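Local coordinates for protein pullulanase (Klebsiella oxytoca, PDB 2YOC) that hydrolyses alpha-1,6-glucosidic linkages in pullulan and related branched alpha-glucans and is probably exported by a type 2 secretion system, at residues A57-N69 and T88-I102. Numbering follows the deposited sequence.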
loop_
_atom_site.group_PDB
_atom_site.type_symbol
_atom_site.label_atom_id
_atom_site.label_comp_id
_atom_site.label_asym_id
_atom_site.label_seq_id
_atom_site.Cartn_x
_atom_site.Cartn_y
_atom_site.Cartn_z
ATOM N N ALA B 57 -31.478 -54.664 -4.588
ATOM C CA ALA B 57 -31.864 -54.467 -3.183
ATOM C C ALA B 57 -30.994 -53.409 -2.502
ATOM O O ALA B 57 -29.824 -53.241 -2.862
ATOM C CB ALA B 57 -31.801 -55.781 -2.420
ATOM N N ALA B 58 -31.582 -52.686 -1.529
ATOM C CA ALA B 58 -30.919 -51.599 -0.820
ATOM C C ALA B 58 -30.477 -51.921 0.603
ATOM O O ALA B 58 -31.160 -52.663 1.331
ATOM C CB ALA B 58 -31.798 -50.366 -0.829
ATOM N N ASP B 59 -29.323 -51.343 0.993
ATOM C CA ASP B 59 -28.738 -51.501 2.317
ATOM C C ASP B 59 -29.148 -50.303 3.163
ATOM O O ASP B 59 -28.643 -49.202 2.940
ATOM C CB ASP B 59 -27.201 -51.695 2.213
ATOM C CG ASP B 59 -26.411 -51.736 3.512
ATOM O OD1 ASP B 59 -26.271 -50.671 4.146
ATOM O OD2 ASP B 59 -25.825 -52.807 3.828
ATOM N N TYR B 60 -30.101 -50.514 4.091
ATOM C CA TYR B 60 -30.631 -49.480 4.981
ATOM C C TYR B 60 -29.938 -49.401 6.353
ATOM O O TYR B 60 -30.476 -48.784 7.273
ATOM C CB TYR B 60 -32.170 -49.582 5.111
ATOM C CG TYR B 60 -32.927 -49.359 3.816
ATOM C CD1 TYR B 60 -32.539 -48.371 2.916
ATOM C CD2 TYR B 60 -34.060 -50.109 3.511
ATOM C CE1 TYR B 60 -33.231 -48.166 1.721
ATOM C CE2 TYR B 60 -34.762 -49.913 2.320
ATOM C CZ TYR B 60 -34.346 -48.940 1.426
ATOM O OH TYR B 60 -35.042 -48.743 0.251
ATOM N N SER B 61 -28.727 -49.994 6.472
ATOM C CA SER B 61 -27.908 -50.006 7.697
ATOM C C SER B 61 -27.529 -48.573 8.097
ATOM O O SER B 61 -27.741 -48.169 9.240
ATOM C CB SER B 61 -26.633 -50.823 7.485
ATOM O OG SER B 61 -26.811 -51.973 6.675
ATOM N N SER B 62 -27.014 -47.802 7.123
ATOM C CA SER B 62 -26.577 -46.409 7.242
ATOM C C SER B 62 -27.676 -45.459 7.758
ATOM O O SER B 62 -27.350 -44.443 8.373
ATOM C CB SER B 62 -26.012 -45.922 5.909
ATOM O OG SER B 62 -26.925 -46.106 4.836
ATOM N N LYS B 63 -28.965 -45.814 7.526
ATOM C CA LYS B 63 -30.156 -45.065 7.934
ATOM C C LYS B 63 -30.421 -45.201 9.430
ATOM O O LYS B 63 -30.414 -46.317 9.961
ATOM C CB LYS B 63 -31.383 -45.499 7.106
ATOM C CG LYS B 63 -31.664 -44.647 5.866
ATOM C CD LYS B 63 -30.599 -44.769 4.782
ATOM C CE LYS B 63 -30.945 -43.974 3.562
ATOM N NZ LYS B 63 -30.015 -44.274 2.450
ATOM N N ASN B 64 -30.623 -44.053 10.107
ATOM C CA ASN B 64 -30.865 -43.967 11.553
ATOM C C ASN B 64 -31.606 -42.696 11.963
ATOM O O ASN B 64 -31.470 -41.659 11.316
ATOM C CB ASN B 64 -29.543 -44.071 12.335
ATOM C CG ASN B 64 -28.519 -43.016 11.979
ATOM O OD1 ASN B 64 -28.075 -42.901 10.831
ATOM N ND2 ASN B 64 -28.083 -42.256 12.969
ATOM N N LEU B 65 -32.354 -42.762 13.063
ATOM C CA LEU B 65 -33.064 -41.585 13.547
ATOM C C LEU B 65 -32.428 -41.047 14.805
ATOM O O LEU B 65 -32.292 -41.790 15.783
ATOM C CB LEU B 65 -34.540 -41.879 13.870
ATOM C CG LEU B 65 -35.365 -42.721 12.930
ATOM C CD1 LEU B 65 -36.744 -42.864 13.476
ATOM C CD2 LEU B 65 -35.416 -42.122 11.526
ATOM N N TYR B 66 -32.087 -39.746 14.815
ATOM C CA TYR B 66 -31.616 -39.131 16.053
ATOM C C TYR B 66 -32.892 -38.690 16.775
ATOM O O TYR B 66 -33.559 -37.739 16.348
ATOM C CB TYR B 66 -30.621 -37.964 15.844
ATOM C CG TYR B 66 -30.174 -37.332 17.152
ATOM C CD1 TYR B 66 -29.240 -37.962 17.974
ATOM C CD2 TYR B 66 -30.705 -36.119 17.580
ATOM C CE1 TYR B 66 -28.851 -37.400 19.192
ATOM C CE2 TYR B 66 -30.315 -35.544 18.791
ATOM C CZ TYR B 66 -29.383 -36.185 19.591
ATOM O OH TYR B 66 -28.992 -35.609 20.777
ATOM N N LEU B 67 -33.276 -39.463 17.801
ATOM C CA LEU B 67 -34.474 -39.240 18.606
ATOM C C LEU B 67 -34.081 -38.656 19.969
ATOM O O LEU B 67 -33.044 -39.039 20.524
ATOM C CB LEU B 67 -35.278 -40.541 18.708
ATOM C CG LEU B 67 -35.853 -41.056 17.375
ATOM C CD1 LEU B 67 -35.810 -42.561 17.308
ATOM C CD2 LEU B 67 -37.259 -40.556 17.144
ATOM N N TRP B 68 -34.857 -37.658 20.458
ATOM C CA TRP B 68 -34.538 -36.903 21.678
ATOM C C TRP B 68 -35.729 -36.190 22.307
ATOM O O TRP B 68 -36.570 -35.634 21.599
ATOM C CB TRP B 68 -33.425 -35.874 21.378
ATOM C CG TRP B 68 -33.730 -34.963 20.218
ATOM C CD1 TRP B 68 -33.777 -35.294 18.892
ATOM C CD2 TRP B 68 -34.043 -33.576 20.294
ATOM N NE1 TRP B 68 -34.120 -34.197 18.141
ATOM C CE2 TRP B 68 -34.273 -33.123 18.974
ATOM C CE3 TRP B 68 -34.142 -32.664 21.353
ATOM C CZ2 TRP B 68 -34.621 -31.804 18.690
ATOM C CZ3 TRP B 68 -34.472 -31.355 21.067
ATOM C CH2 TRP B 68 -34.706 -30.934 19.752
ATOM N N ASN B 69 -35.746 -36.157 23.647
ATOM C CA ASN B 69 -36.778 -35.526 24.471
ATOM C C ASN B 69 -36.446 -34.069 24.853
ATOM O O ASN B 69 -35.359 -33.798 25.383
ATOM C CB ASN B 69 -37.010 -36.359 25.748
ATOM C CG ASN B 69 -37.940 -37.534 25.598
ATOM O OD1 ASN B 69 -38.949 -37.471 24.906
ATOM N ND2 ASN B 69 -37.675 -38.601 26.330
ATOM N N THR B 88 -29.647 -46.560 16.193
ATOM C CA THR B 88 -31.099 -46.484 15.965
ATOM C C THR B 88 -31.437 -46.752 14.474
ATOM O O THR B 88 -32.107 -45.946 13.823
ATOM C CB THR B 88 -31.667 -45.166 16.547
ATOM O OG1 THR B 88 -30.940 -44.802 17.722
ATOM C CG2 THR B 88 -33.155 -45.247 16.854
ATOM N N THR B 89 -30.962 -47.907 13.954
ATOM C CA THR B 89 -31.159 -48.393 12.583
ATOM C C THR B 89 -32.622 -48.828 12.356
ATOM O O THR B 89 -33.364 -48.981 13.338
ATOM C CB THR B 89 -30.169 -49.530 12.256
ATOM O OG1 THR B 89 -30.342 -50.618 13.176
ATOM C CG2 THR B 89 -28.728 -49.056 12.212
ATOM N N PRO B 90 -33.060 -49.035 11.082
ATOM C CA PRO B 90 -34.473 -49.399 10.834
ATOM C C PRO B 90 -35.002 -50.657 11.528
ATOM O O PRO B 90 -34.302 -51.669 11.598
ATOM C CB PRO B 90 -34.545 -49.532 9.310
ATOM C CG PRO B 90 -33.386 -48.758 8.789
ATOM C CD PRO B 90 -32.316 -48.882 9.811
ATOM N N SER B 91 -36.255 -50.597 12.009
ATOM C CA SER B 91 -36.905 -51.733 12.659
ATOM C C SER B 91 -37.405 -52.765 11.611
ATOM O O SER B 91 -38.052 -53.755 11.965
ATOM C CB SER B 91 -38.038 -51.256 13.564
ATOM O OG SER B 91 -39.130 -50.764 12.807
ATOM N N GLY B 92 -37.070 -52.518 10.347
ATOM C CA GLY B 92 -37.426 -53.344 9.201
ATOM C C GLY B 92 -37.496 -52.538 7.916
ATOM O O GLY B 92 -37.410 -51.308 7.953
ATOM N N SER B 93 -37.679 -53.226 6.767
ATOM C CA SER B 93 -37.763 -52.602 5.439
ATOM C C SER B 93 -38.522 -53.461 4.414
ATOM O O SER B 93 -38.967 -54.568 4.737
ATOM C CB SER B 93 -36.369 -52.253 4.913
ATOM O OG SER B 93 -35.688 -53.338 4.304
ATOM N N ASP B 94 -38.671 -52.920 3.179
ATOM C CA ASP B 94 -39.286 -53.527 1.989
ATOM C C ASP B 94 -38.893 -52.745 0.726
ATOM O O ASP B 94 -37.904 -52.005 0.755
ATOM C CB ASP B 94 -40.818 -53.711 2.124
ATOM C CG ASP B 94 -41.669 -52.463 2.255
ATOM O OD1 ASP B 94 -41.201 -51.371 1.861
ATOM O OD2 ASP B 94 -42.823 -52.583 2.716
ATOM N N LYS B 95 -39.651 -52.904 -0.373
ATOM C CA LYS B 95 -39.347 -52.229 -1.639
ATOM C C LYS B 95 -39.367 -50.710 -1.488
ATOM O O LYS B 95 -38.419 -50.044 -1.910
ATOM C CB LYS B 95 -40.302 -52.677 -2.760
ATOM C CG LYS B 95 -39.640 -53.522 -3.868
ATOM C CD LYS B 95 -40.459 -54.785 -4.134
ATOM C CE LYS B 95 -39.622 -55.982 -4.510
ATOM N NZ LYS B 95 -40.472 -57.141 -4.902
ATOM N N TYR B 96 -40.414 -50.185 -0.831
ATOM C CA TYR B 96 -40.697 -48.763 -0.615
ATOM C C TYR B 96 -39.751 -47.967 0.273
ATOM O O TYR B 96 -39.684 -46.736 0.161
ATOM C CB TYR B 96 -42.170 -48.548 -0.263
ATOM C CG TYR B 96 -43.097 -49.087 -1.337
ATOM C CD1 TYR B 96 -43.307 -48.385 -2.525
ATOM C CD2 TYR B 96 -43.728 -50.318 -1.188
ATOM C CE1 TYR B 96 -44.146 -48.879 -3.528
ATOM C CE2 TYR B 96 -44.569 -50.822 -2.186
ATOM C CZ TYR B 96 -44.772 -50.099 -3.355
ATOM O OH TYR B 96 -45.580 -50.588 -4.352
ATOM N N GLY B 97 -39.010 -48.672 1.108
ATOM C CA GLY B 97 -38.054 -48.065 2.014
ATOM C C GLY B 97 -38.154 -48.598 3.426
ATOM O O GLY B 97 -39.015 -49.434 3.726
ATOM N N PRO B 98 -37.282 -48.110 4.325
ATOM C CA PRO B 98 -37.298 -48.611 5.696
ATOM C C PRO B 98 -38.396 -47.992 6.543
ATOM O O PRO B 98 -39.151 -47.133 6.082
ATOM C CB PRO B 98 -35.910 -48.230 6.200
ATOM C CG PRO B 98 -35.595 -46.987 5.498
ATOM C CD PRO B 98 -36.210 -47.112 4.134
ATOM N N TYR B 99 -38.470 -48.445 7.790
ATOM C CA TYR B 99 -39.388 -47.960 8.813
ATOM C C TYR B 99 -38.790 -48.174 10.200
ATOM O O TYR B 99 -37.951 -49.061 10.388
ATOM C CB TYR B 99 -40.787 -48.598 8.694
ATOM C CG TYR B 99 -40.803 -50.105 8.838
ATOM C CD1 TYR B 99 -40.657 -50.933 7.727
ATOM C CD2 TYR B 99 -41.007 -50.706 10.078
ATOM C CE1 TYR B 99 -40.696 -52.320 7.849
ATOM C CE2 TYR B 99 -41.014 -52.092 10.216
ATOM C CZ TYR B 99 -40.871 -52.896 9.096
ATOM O OH TYR B 99 -40.905 -54.262 9.216
ATOM N N TRP B 100 -39.202 -47.345 11.158
ATOM C CA TRP B 100 -38.744 -47.434 12.537
ATOM C C TRP B 100 -39.950 -47.523 13.446
ATOM O O TRP B 100 -40.824 -46.657 13.372
ATOM C CB TRP B 100 -37.937 -46.202 12.927
ATOM C CG TRP B 100 -36.565 -46.130 12.345
ATOM C CD1 TRP B 100 -35.390 -46.320 13.008
ATOM C CD2 TRP B 100 -36.213 -45.706 11.016
ATOM N NE1 TRP B 100 -34.325 -46.055 12.173
ATOM C CE2 TRP B 100 -34.803 -45.695 10.939
ATOM C CE3 TRP B 100 -36.954 -45.320 9.882
ATOM C CZ2 TRP B 100 -34.120 -45.333 9.771
ATOM C CZ3 TRP B 100 -36.276 -44.984 8.722
ATOM C CH2 TRP B 100 -34.877 -45.000 8.671
ATOM N N VAL B 101 -40.006 -48.552 14.308
ATOM C CA VAL B 101 -41.081 -48.685 15.288
ATOM C C VAL B 101 -40.536 -48.004 16.558
ATOM O O VAL B 101 -39.666 -48.559 17.232
ATOM C CB VAL B 101 -41.529 -50.158 15.487
ATOM C CG1 VAL B 101 -42.547 -50.284 16.620
ATOM C CG2 VAL B 101 -42.106 -50.730 14.195
ATOM N N ILE B 102 -40.967 -46.752 16.806
ATOM C CA ILE B 102 -40.489 -45.930 17.922
ATOM C C ILE B 102 -41.312 -46.144 19.200
ATOM O O ILE B 102 -42.522 -45.920 19.173
ATOM C CB ILE B 102 -40.354 -44.429 17.519
ATOM C CG1 ILE B 102 -39.341 -44.253 16.373
ATOM C CG2 ILE B 102 -39.971 -43.535 18.710
ATOM C CD1 ILE B 102 -39.788 -43.352 15.331
#
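Two N-H groups grip the backbone oxygen of Thr88: Trp100 NE1 lies 2.8 Å from Thr88 O, and Leu65 N approaches the same oxygen at 3.3 Å from the opposite face of the carbonyl plane, with an N-H...O angle of 154°. The indole bond holds the Trp100 ring against the loop that carries Thr88, and the longer bond from Leu65 links that loop to strand 63-68. With its NE1 edge tied to the oxygen, the indole is sandwiched between Leu65 and Pro90. Leu65 lies over one face, its CG 3.4 Å from the centroid of the five-membered ring and almost on the normal in a CH-pi contact, while CD2 reaches toward the six-membered ring; Pro90 CA sits against the other face, nearer the rim. The outer edge of the ring, at CZ2, meets the backbone of Lys63 and Asn64 in its own plane. Beyond the indole, Leu65 CD1 touches Ile102 CD1 at 3.6 Å, and Leu67 CD1 fits between Ile102 CG1 and Thr88 CG2. Strands 63-68 and 99-102 belong to different sheets of the pullulanase-associated domain, and their axes pass 8.8 Å apart at 33°, consistent with a beta sandwich in which these side chains lie between the two sheets. Strand 63-68 pairs with 110-117, strand 99-102 with 41-46. A classic beta bulge, Ser91 and Gly92 facing Tyr99, precedes the loop that brings Ser93 and Pro98 to Tyr60. The Tyr60 ring lies over Pro98, whose CD stands 3.6 Å from the ring centroid, close to the normal. Ser93 CB abuts the ring edge at CD2, in plane. With CG beside the backbone N (chi1 -63°), the ring extends past Gly97, and its hydroxyl hydrogen-bonds to Asp48. Lys63 packs CB on the indole edge, while its ammonium group salt-bridges Asp117.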